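Side-chain contacts in uncharacterized protein, DUF633, LMOf2365_1472 (PDB 3GNL), which is of unknown function but probably methylates tRNA at N1 of an adenine, with S-adenosylmethionine as the methyl donor: residues F38-Q43 with E72-R77; F47-E52 with D89-I94; K10-V15 with A33-F38. One frame throughout, in Å; residues are numbered along the deposited sequence.

Contact 1: F38-Q43 with E72-R77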
loop_
_atom_site.group_PDB
_atom_site.type_symbol
_atom_site.label_atom_id
_atom_site.label_comp_id
_atom_site.label_asym_id
_atom_site.label_seq_id
_atom_site.Cartn_x
_atom_site.Cartn_y
_atom_site.Cartn_z
ATOM N N PHE A 38 -0.970 -16.178 -9.876
ATOM C CA PHE A 38 -1.558 -15.476 -11.037
ATOM C C PHE A 38 -0.437 -14.871 -11.897
ATOM O O PHE A 38 -0.496 -14.982 -13.131
ATOM C CB PHE A 38 -2.471 -14.390 -10.526
ATOM C CG PHE A 38 -2.954 -13.424 -11.577
ATOM C CD1 PHE A 38 -4.104 -13.711 -12.295
ATOM C CD2 PHE A 38 -2.318 -12.209 -11.759
ATOM C CE1 PHE A 38 -4.613 -12.793 -13.252
ATOM C CE2 PHE A 38 -2.826 -11.278 -12.692
ATOM C CZ PHE A 38 -3.971 -11.582 -13.427
ATOM N N ALA A 39 0.582 -14.301 -11.269
ATOM C CA ALA A 39 1.609 -13.579 -11.989
ATOM C C ALA A 39 2.597 -14.539 -12.644
ATOM O O ALA A 39 3.131 -14.269 -13.742
ATOM C CB ALA A 39 2.293 -12.608 -11.119
ATOM N N VAL A 40 2.860 -15.669 -12.002
ATOM C CA VAL A 40 3.742 -16.660 -12.635
ATOM C C VAL A 40 3.007 -17.291 -13.825
ATOM O O VAL A 40 3.582 -17.434 -14.922
ATOM C CB VAL A 40 4.207 -17.707 -11.603
ATOM C CG1 VAL A 40 4.862 -18.946 -12.298
ATOM C CG2 VAL A 40 5.191 -17.062 -10.654
ATOM N N LYS A 41 1.741 -17.620 -13.632
ATOM C CA LYS A 41 0.948 -18.329 -14.630
ATOM C C LYS A 41 0.818 -17.506 -15.890
ATOM O O LYS A 41 0.968 -18.023 -17.009
ATOM C CB LYS A 41 -0.437 -18.648 -14.095
ATOM C CG LYS A 41 -0.525 -19.999 -13.429
ATOM C CD LYS A 41 -0.842 -21.101 -14.441
ATOM C CE LYS A 41 -1.916 -22.072 -13.908
ATOM N NZ LYS A 41 -1.593 -22.672 -12.565
ATOM N N ASN A 42 0.553 -16.227 -15.706
ATOM C CA ASN A 42 0.307 -15.398 -16.857
ATOM C C ASN A 42 1.593 -14.808 -17.438
ATOM O O ASN A 42 1.525 -14.055 -18.418
ATOM C CB ASN A 42 -0.801 -14.374 -16.579
ATOM C CG ASN A 42 -0.349 -13.219 -15.692
ATOM O OD1 ASN A 42 0.845 -13.020 -15.391
ATOM N ND2 ASN A 42 -1.338 -12.390 -15.302
ATOM N N GLN A 43 2.735 -15.213 -16.864
ATOM C CA GLN A 43 4.110 -14.914 -17.263
ATOM C C GLN A 43 4.646 -13.545 -16.950
ATOM O O GLN A 43 5.780 -13.205 -17.266
ATOM C CB GLN A 43 4.393 -15.276 -18.723
ATOM C CG GLN A 43 4.080 -16.706 -19.017
ATOM C CD GLN A 43 4.340 -17.015 -20.455
ATOM O OE1 GLN A 43 5.501 -17.079 -20.885
ATOM N NE2 GLN A 43 3.266 -17.158 -21.231
ATOM N N GLU A 72 7.960 -25.223 -8.625
ATOM C CA GLU A 72 9.283 -24.950 -9.200
ATOM C C GLU A 72 9.558 -23.456 -9.389
ATOM O O GLU A 72 10.719 -23.044 -9.470
ATOM C CB GLU A 72 9.511 -25.722 -10.516
ATOM C CG GLU A 72 9.773 -27.230 -10.321
ATOM C CD GLU A 72 10.209 -27.934 -11.602
ATOM O OE1 GLU A 72 9.479 -28.828 -12.075
ATOM O OE2 GLU A 72 11.278 -27.589 -12.145
ATOM N N GLN A 73 8.491 -22.649 -9.437
ATOM C CA GLN A 73 8.646 -21.197 -9.669
ATOM C C GLN A 73 8.350 -20.310 -8.458
ATOM O O GLN A 73 8.641 -19.117 -8.500
ATOM C CB GLN A 73 7.797 -20.755 -10.865
ATOM C CG GLN A 73 8.485 -21.083 -12.222
ATOM C CD GLN A 73 7.676 -20.629 -13.422
ATOM O OE1 GLN A 73 6.686 -21.269 -13.784
ATOM N NE2 GLN A 73 8.112 -19.531 -14.075
ATOM N N ILE A 74 7.786 -20.897 -7.401
ATOM C CA ILE A 74 7.360 -20.142 -6.219
ATOM C C ILE A 74 7.787 -20.824 -4.944
ATOM O O ILE A 74 7.444 -22.004 -4.697
ATOM C CB ILE A 74 5.855 -19.910 -6.182
ATOM C CG1 ILE A 74 5.377 -19.266 -7.511
ATOM C CG2 ILE A 74 5.488 -19.085 -4.951
ATOM C CD1 ILE A 74 3.913 -19.168 -7.596
ATOM N N ASP A 75 8.558 -20.089 -4.160
ATOM C CA ASP A 75 9.023 -20.537 -2.875
ATOM C C ASP A 75 8.107 -19.920 -1.835
ATOM O O ASP A 75 7.928 -18.697 -1.794
ATOM C CB ASP A 75 10.446 -20.046 -2.590
ATOM C CG ASP A 75 11.538 -20.760 -3.424
ATOM O OD1 ASP A 75 11.277 -21.861 -3.992
ATOM O OD2 ASP A 75 12.674 -20.208 -3.493
ATOM N N VAL A 76 7.506 -20.753 -1.013
ATOM C CA VAL A 76 6.754 -20.261 0.127
ATOM C C VAL A 76 7.652 -20.332 1.335
ATOM O O VAL A 76 8.199 -21.398 1.664
ATOM C CB VAL A 76 5.454 -21.038 0.351
ATOM C CG1 VAL A 76 4.641 -20.449 1.531
ATOM C CG2 VAL A 76 4.637 -21.072 -0.946
ATOM N N ARG A 77 7.821 -19.192 1.995
ATOM C CA ARG A 77 8.716 -19.095 3.122
ATOM C C ARG A 77 8.074 -18.467 4.364
ATOM O O ARG A 77 7.308 -17.494 4.260
ATOM C CB ARG A 77 9.913 -18.257 2.725
ATOM C CG ARG A 77 10.741 -18.889 1.599
ATOM C CD ARG A 77 11.956 -18.053 1.264
ATOM N NE ARG A 77 12.572 -18.459 -0.015
ATOM C CZ ARG A 77 13.610 -17.845 -0.585
ATOM N NH1 ARG A 77 14.160 -16.746 -0.043
ATOM N NH2 ARG A 77 14.096 -18.292 -1.748
HETATM O O HOH W 1 6.295 -17.364 -15.476
#
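Val40 carries the contact from the helical side and touches both Ile74 and Gln73, one methyl for each. The apolar part is the pair Val40 CG2 and Ile74 CG1, 3.8 Å apart. The two side chains run antiparallel alongside one another, and Ile74 CD1 lies almost as near the same methyl. The second contact sets a methyl on a flat polar group. Val40 CG1 is anti to the backbone N (chi1 167°), which places it over the flat of the Gln73 carboxamide, 3.3 Å from OE1 and 3.5 Å from CD of that residue. The Gln73 chain is stretched out past CG, and this brings its amide out to the valine.

These residues join helix 34-41 to the start of strand 74-78, an outermost strand of the sheet. The strand order 3-2-1-4-5-7-6 is that of the Rossmann-like class I methyltransferases. Helix 34-41 forms the beta-alpha-beta crossover from strand 23-28 to strand 45-52. Ile74 also touches Pro36 and Cys37 of this helix and Val65 of helix 55-67.

Polar links run through water and backbone. One water donates to Val40 O at 2.8 Å and accepts from Gln73 NE2 at 3.2 Å. NE2 also binds Ser46 O, so the amide nitrogen has two partners. Val40 O has a second donor too, Gln43 N at 3.1 Å, where the chain leaves the helix with positive phi.

Charge is paired along the strand. Arg77 NH2 donates to Asp75 OD2 in a salt bridge of 3.0 Å, with an N-H...O angle of 161°. The carboxylate oxygen is met on its anti side, by the edge of the guanidinium.

Contact 2: F47-E52 with D89-I94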
loop_
_atom_site.group_PDB
_atom_site.type_symbol
_atom_site.label_atom_id
_atom_site.label_comp_id
_atom_site.label_asym_id
_atom_site.label_seq_id
_atom_site.Cartn_x
_atom_site.Cartn_y
_atom_site.Cartn_z
ATOM N N PHE A 47 9.497 -15.782 -11.170
ATOM C CA PHE A 47 9.822 -16.411 -9.912
ATOM C C PHE A 47 9.114 -15.575 -8.848
ATOM O O PHE A 47 9.016 -14.353 -9.017
ATOM C CB PHE A 47 11.330 -16.422 -9.680
ATOM C CG PHE A 47 11.716 -16.839 -8.302
ATOM C CD1 PHE A 47 11.673 -18.178 -7.923
ATOM C CD2 PHE A 47 12.111 -15.886 -7.351
ATOM C CE1 PHE A 47 12.028 -18.553 -6.605
ATOM C CE2 PHE A 47 12.456 -16.257 -6.060
ATOM C CZ PHE A 47 12.428 -17.587 -5.676
ATOM N N ALA A 48 8.615 -16.219 -7.790
ATOM C CA ALA A 48 8.073 -15.504 -6.634
ATOM C C ALA A 48 8.472 -16.144 -5.325
ATOM O O ALA A 48 8.515 -17.372 -5.217
ATOM C CB ALA A 48 6.579 -15.443 -6.705
ATOM N N ILE A 49 8.706 -15.317 -4.318
ATOM C CA ILE A 49 8.692 -15.720 -2.904
ATOM C C ILE A 49 7.325 -15.318 -2.352
ATOM O O ILE A 49 6.903 -14.165 -2.541
ATOM C CB ILE A 49 9.774 -14.981 -2.103
ATOM C CG1 ILE A 49 11.185 -15.332 -2.648
ATOM C CG2 ILE A 49 9.652 -15.274 -0.613
ATOM C CD1 ILE A 49 12.305 -14.376 -2.139
ATOM N N ALA A 50 6.629 -16.251 -1.723
ATOM C CA ALA A 50 5.434 -15.912 -0.959
ATOM C C ALA A 50 5.773 -15.984 0.522
ATOM O O ALA A 50 5.989 -17.077 1.063
ATOM C CB ALA A 50 4.298 -16.832 -1.327
ATOM N N GLY A 51 5.835 -14.825 1.184
ATOM C CA GLY A 51 6.195 -14.781 2.617
ATOM C C GLY A 51 4.994 -14.874 3.532
ATOM O O GLY A 51 3.940 -14.348 3.236
ATOM N N GLU A 52 5.105 -15.575 4.661
ATOM C CA GLU A 52 4.042 -15.642 5.640
ATOM C C GLU A 52 4.687 -15.640 7.001
ATOM O O GLU A 52 5.796 -16.134 7.137
ATOM C CB GLU A 52 3.170 -16.903 5.490
ATOM C CG GLU A 52 2.614 -17.095 4.074
ATOM C CD GLU A 52 1.539 -16.122 3.749
ATOM O OE1 GLU A 52 1.093 -15.364 4.626
ATOM O OE2 GLU A 52 1.131 -16.108 2.555
ATOM N N ASP A 89 18.505 -14.202 -3.885
ATOM C CA ASP A 89 17.221 -14.304 -4.579
ATOM C C ASP A 89 17.070 -13.323 -5.734
ATOM O O ASP A 89 16.258 -13.549 -6.601
ATOM C CB ASP A 89 16.038 -14.160 -3.620
ATOM C CG ASP A 89 15.917 -15.309 -2.687
ATOM O OD1 ASP A 89 16.056 -16.455 -3.169
ATOM O OD2 ASP A 89 15.706 -15.093 -1.471
ATOM N N ALA A 90 17.872 -12.250 -5.757
ATOM C CA ALA A 90 17.825 -11.289 -6.854
ATOM C C ALA A 90 16.388 -10.823 -7.162
ATOM O O ALA A 90 15.912 -10.885 -8.293
ATOM C CB ALA A 90 18.491 -11.862 -8.104
ATOM N N ILE A 91 15.698 -10.357 -6.125
ATOM C CA ILE A 91 14.313 -9.890 -6.274
ATOM C C ILE A 91 14.242 -8.501 -6.925
ATOM O O ILE A 91 15.000 -7.605 -6.533
ATOM C CB ILE A 91 13.678 -9.853 -4.887
ATOM C CG1 ILE A 91 13.591 -11.260 -4.279
ATOM C CG2 ILE A 91 12.312 -9.114 -4.916
ATOM C CD1 ILE A 91 12.868 -12.310 -5.095
ATOM N N ASP A 92 13.378 -8.349 -7.926
ATOM C CA ASP A 92 13.203 -7.104 -8.674
ATOM C C ASP A 92 12.084 -6.244 -8.071
ATOM O O ASP A 92 12.204 -5.000 -8.013
ATOM C CB ASP A 92 12.861 -7.363 -10.144
ATOM C CG ASP A 92 13.931 -8.188 -10.846
ATOM O OD1 ASP A 92 15.070 -7.683 -10.877
ATOM O OD2 ASP A 92 13.620 -9.307 -11.319
ATOM N N THR A 93 11.028 -6.921 -7.628
ATOM C CA THR A 93 9.793 -6.263 -7.193
ATOM C C THR A 93 9.336 -6.829 -5.855
ATOM O O THR A 93 9.268 -8.039 -5.701
ATOM C CB THR A 93 8.742 -6.449 -8.248
ATOM O OG1 THR A 93 9.218 -5.847 -9.449
ATOM C CG2 THR A 93 7.444 -5.734 -7.838
ATOM N N ILE A 94 8.948 -5.972 -4.897
ATOM C CA ILE A 94 8.348 -6.455 -3.658
ATOM C C ILE A 94 6.927 -5.918 -3.560
ATOM O O ILE A 94 6.715 -4.710 -3.830
ATOM C CB ILE A 94 9.113 -6.000 -2.403
ATOM C CG1 ILE A 94 10.590 -6.465 -2.416
ATOM C CG2 ILE A 94 8.400 -6.485 -1.118
ATOM C CD1 ILE A 94 11.380 -5.949 -1.245
#
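Ile49 CD1 touches both Ile91 and Asp89, which meet it from directions roughly at right angles. Its closest carbon is Ile91 CD1 at 3.7 Å, and Asp89 OD2 is 3.5 Å away. Ile49 keeps an extended chain, with CD1 anti to CA (chi2 166°), so its terminal methyl reaches forward from strand 45-52. Ile91 is folded instead. Its second torsion of -56° turns CD1 back from the extended course, and this methyl meets two side chains of the strand. Besides Ile49 it reaches Phe47 CE2 at 4.1 Å. There it lies at the edge of the ring, near the ring plane, rather than over a face. The side chains of Phe47 and Ile91 stand nearly square to one another, as do those of Ile49 and Asp89.

The contact spans one strand of the Rossmann-like sheet. Strand 23-28 lies between strands 45-52 and 93-99, and the residues just before 93-99 reach over it. Phe47 also touches Arg24 and Ile49 touches Ala26, both on that middle strand. Asp89 and Ile91 belong to the loop that leads into strand 93-99.

Asp89 points its CB toward Ile49, and OD2 is the carboxylate atom nearest the isoleucine methyl. No hydrogen bond links the two segments. Asp89 OD2 is held by Arg77 NH1, in a salt bridge, and by Glu86 N. The buried carboxylate is thus paired with a positive charge and a backbone N-H while a methyl rests against it. This setting would probably keep Asp89 ionised, and the methyl may help keep water from the carboxylate.

Contact 3: K10-V15 with A33-F38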
loop_
_atom_site.group_PDB
_atom_site.type_symbol
_atom_site.label_atom_id
_atom_site.label_comp_id
_atom_site.label_asym_id
_atom_site.label_seq_id
_atom_site.Cartn_x
_atom_site.Cartn_y
_atom_site.Cartn_z
ATOM N N LYS A 10 -10.613 -7.657 -7.190
ATOM C CA LYS A 10 -10.272 -6.454 -7.956
ATOM C C LYS A 10 -9.069 -5.765 -7.331
ATOM O O LYS A 10 -8.226 -5.197 -8.021
ATOM C CB LYS A 10 -11.460 -5.492 -8.051
ATOM C CG LYS A 10 -12.595 -6.061 -8.849
ATOM C CD LYS A 10 -12.339 -5.880 -10.349
ATOM C CE LYS A 10 -13.634 -6.088 -11.152
ATOM N NZ LYS A 10 -13.834 -7.545 -11.381
ATOM N N ARG A 11 -9.002 -5.804 -6.008
ATOM C CA ARG A 11 -7.864 -5.228 -5.274
ATOM C C ARG A 11 -6.556 -5.916 -5.677
ATOM O O ARG A 11 -5.547 -5.246 -6.011
ATOM C CB ARG A 11 -8.113 -5.343 -3.758
ATOM C CG ARG A 11 -6.992 -4.805 -2.877
ATOM C CD ARG A 11 -7.326 -5.044 -1.416
ATOM N NE ARG A 11 -7.377 -6.476 -1.137
ATOM C CZ ARG A 11 -6.369 -7.194 -0.636
ATOM N NH1 ARG A 11 -5.205 -6.627 -0.340
ATOM N NH2 ARG A 11 -6.512 -8.509 -0.462
ATOM N N LEU A 12 -6.535 -7.243 -5.598
ATOM C CA LEU A 12 -5.305 -7.957 -5.932
ATOM C C LEU A 12 -5.004 -7.947 -7.407
ATOM O O LEU A 12 -3.835 -7.951 -7.765
ATOM C CB LEU A 12 -5.293 -9.382 -5.354
ATOM C CG LEU A 12 -5.167 -9.418 -3.830
ATOM C CD1 LEU A 12 -5.374 -10.895 -3.407
ATOM C CD2 LEU A 12 -3.851 -8.850 -3.308
ATOM N N GLU A 13 -6.032 -7.873 -8.250
ATOM C CA GLU A 13 -5.852 -7.766 -9.683
ATOM C C GLU A 13 -5.162 -6.428 -9.989
ATOM O O GLU A 13 -4.213 -6.372 -10.809
ATOM C CB GLU A 13 -7.196 -7.840 -10.386
ATOM C CG GLU A 13 -7.095 -7.727 -11.921
ATOM C CD GLU A 13 -8.426 -7.956 -12.601
ATOM O OE1 GLU A 13 -9.373 -7.176 -12.366
ATOM O OE2 GLU A 13 -8.543 -8.941 -13.357
ATOM N N LYS A 14 -5.577 -5.378 -9.289
ATOM C CA LYS A 14 -4.955 -4.075 -9.530
ATOM C C LYS A 14 -3.512 -4.092 -9.102
ATOM O O LYS A 14 -2.650 -3.582 -9.799
ATOM C CB LYS A 14 -5.777 -2.906 -8.911
ATOM C CG LYS A 14 -5.269 -1.514 -9.339
ATOM C CD LYS A 14 -5.396 -1.368 -10.872
ATOM C CE LYS A 14 -5.288 0.063 -11.311
ATOM N NZ LYS A 14 -5.378 0.112 -12.810
ATOM N N VAL A 15 -3.231 -4.692 -7.928
ATOM C CA VAL A 15 -1.877 -4.802 -7.451
ATOM C C VAL A 15 -0.997 -5.554 -8.495
ATOM O O VAL A 15 0.104 -5.089 -8.833
ATOM C CB VAL A 15 -1.855 -5.500 -6.054
ATOM C CG1 VAL A 15 -0.466 -5.875 -5.685
ATOM C CG2 VAL A 15 -2.480 -4.592 -4.976
ATOM N N ALA A 33 -0.963 -16.910 -1.571
ATOM C CA ALA A 33 -0.122 -16.950 -2.763
ATOM C C ALA A 33 -0.970 -16.792 -4.032
ATOM O O ALA A 33 -0.472 -17.181 -5.103
ATOM C CB ALA A 33 0.689 -18.258 -2.798
ATOM N N TYR A 34 -2.191 -16.263 -3.938
ATOM C CA TYR A 34 -3.023 -16.101 -5.139
ATOM C C TYR A 34 -2.307 -15.214 -6.152
ATOM O O TYR A 34 -2.247 -15.554 -7.370
ATOM C CB TYR A 34 -4.375 -15.440 -4.836
ATOM C CG TYR A 34 -5.355 -16.231 -4.024
ATOM C CD1 TYR A 34 -5.505 -17.596 -4.213
ATOM C CD2 TYR A 34 -6.149 -15.593 -3.081
ATOM C CE1 TYR A 34 -6.446 -18.326 -3.464
ATOM C CE2 TYR A 34 -7.078 -16.319 -2.309
ATOM C CZ TYR A 34 -7.192 -17.685 -2.522
ATOM O OH TYR A 34 -8.098 -18.398 -1.781
ATOM N N LEU A 35 -1.796 -14.079 -5.681
ATOM C CA LEU A 35 -1.126 -13.141 -6.585
ATOM C C LEU A 35 0.139 -13.722 -7.236
ATOM O O LEU A 35 0.272 -13.644 -8.465
ATOM C CB LEU A 35 -0.942 -11.777 -5.893
ATOM C CG LEU A 35 -0.170 -10.714 -6.672
ATOM C CD1 LEU A 35 -0.626 -9.299 -6.258
ATOM C CD2 LEU A 35 1.314 -10.840 -6.583
ATOM N N PRO A 36 1.039 -14.354 -6.470
ATOM C CA PRO A 36 2.206 -15.020 -7.073
ATOM C C PRO A 36 1.801 -16.055 -8.076
ATOM O O PRO A 36 2.411 -16.138 -9.155
ATOM C CB PRO A 36 2.880 -15.670 -5.881
ATOM C CG PRO A 36 2.529 -14.770 -4.713
ATOM C CD PRO A 36 1.127 -14.297 -5.001
ATOM N N CYS A 37 0.768 -16.840 -7.794
ATOM C CA CYS A 37 0.358 -17.871 -8.762
ATOM C C CYS A 37 -0.151 -17.211 -10.027
ATOM O O CYS A 37 0.202 -17.650 -11.117
ATOM C CB CYS A 37 -0.687 -18.815 -8.181
ATOM S SG CYS A 37 -0.021 -19.976 -6.872
ATOM N N PHE A 38 -0.970 -16.178 -9.876
ATOM C CA PHE A 38 -1.558 -15.476 -11.037
ATOM C C PHE A 38 -0.437 -14.871 -11.897
ATOM O O PHE A 38 -0.496 -14.982 -13.131
ATOM C CB PHE A 38 -2.471 -14.390 -10.526
ATOM C CG PHE A 38 -2.954 -13.424 -11.577
ATOM C CD1 PHE A 38 -4.104 -13.711 -12.295
ATOM C CD2 PHE A 38 -2.318 -12.209 -11.759
ATOM C CE1 PHE A 38 -4.613 -12.793 -13.252
ATOM C CE2 PHE A 38 -2.826 -11.278 -12.692
ATOM C CZ PHE A 38 -3.971 -11.582 -13.427
#
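Leu35 points its CD1 methyl at Val15, and the two side chains lie nearly perpendicular. Val15 CG1 and Leu35 CD1 are 3.5 Å apart, tighter than usual for two methyls. Leu35 CG is anti to the backbone N (chi1 176°), which sends the branch toward helix 10-16. The second torsion (152°) then sets CD1 against the valine. Val15 CG1 is likewise anti to its own backbone N, and that torsion alone places the methyl.

Leu12 stands one turn earlier on helix 10-16. Its side chain is looser against Leu35, with Leu12 CD2 at 4.4 Å from Leu35 CD1. The same leucine methyl lies 3.8 Å from Leu12 O, so it rests on helix backbone as well as on side chains. The CA atoms of Leu12 and Leu35 are 6.7 Å apart, the closest pair between the two segments.

The contact packs the N-terminal helix 10-16 against helix 34-41, the helix that follows the first strand of the Rossmann-like sheet. Ala33 is the N-cap residue of helix 34-41. In class I methyltransferases the turn between this strand and this helix usually helps form the S-adenosylmethionine pocket, and the same is probable here.

Arg11 covers another side of Leu12. Its guanidinium has Leu12 CG 3.7 Å above one face, toward the margin of the group. The same group binds Gln124 through NH1, which ties it to the sheet. Val15 also touches Ile158 of strand 154-163, while Leu35 touches Asp27 near the end of strand 23-28.

Contacts 1 and 3 use the same helix, 34-41; their centres are about 11 Å apart. Ile74 CD1 of contact 1 lies 3.7 Å from Pro36 O of contact 3. Contacts 1 and 2 are closer, with centres about 9 Å apart. They are joined at Arg77 NH1 and Asp89 OD2, which are 2.7 Å apart. Contacts 2 and 3 have centres about 14 Å apart and meet where Ala48 CB packs on Pro36 CB at 3.8 Å. Strand 45-52 is the sheet neighbour of strand 74-78, and helix 34-41 packs on it. Of the three, contact 3 includes the start of helix 34-41, next to the probable methyl-donor pocket.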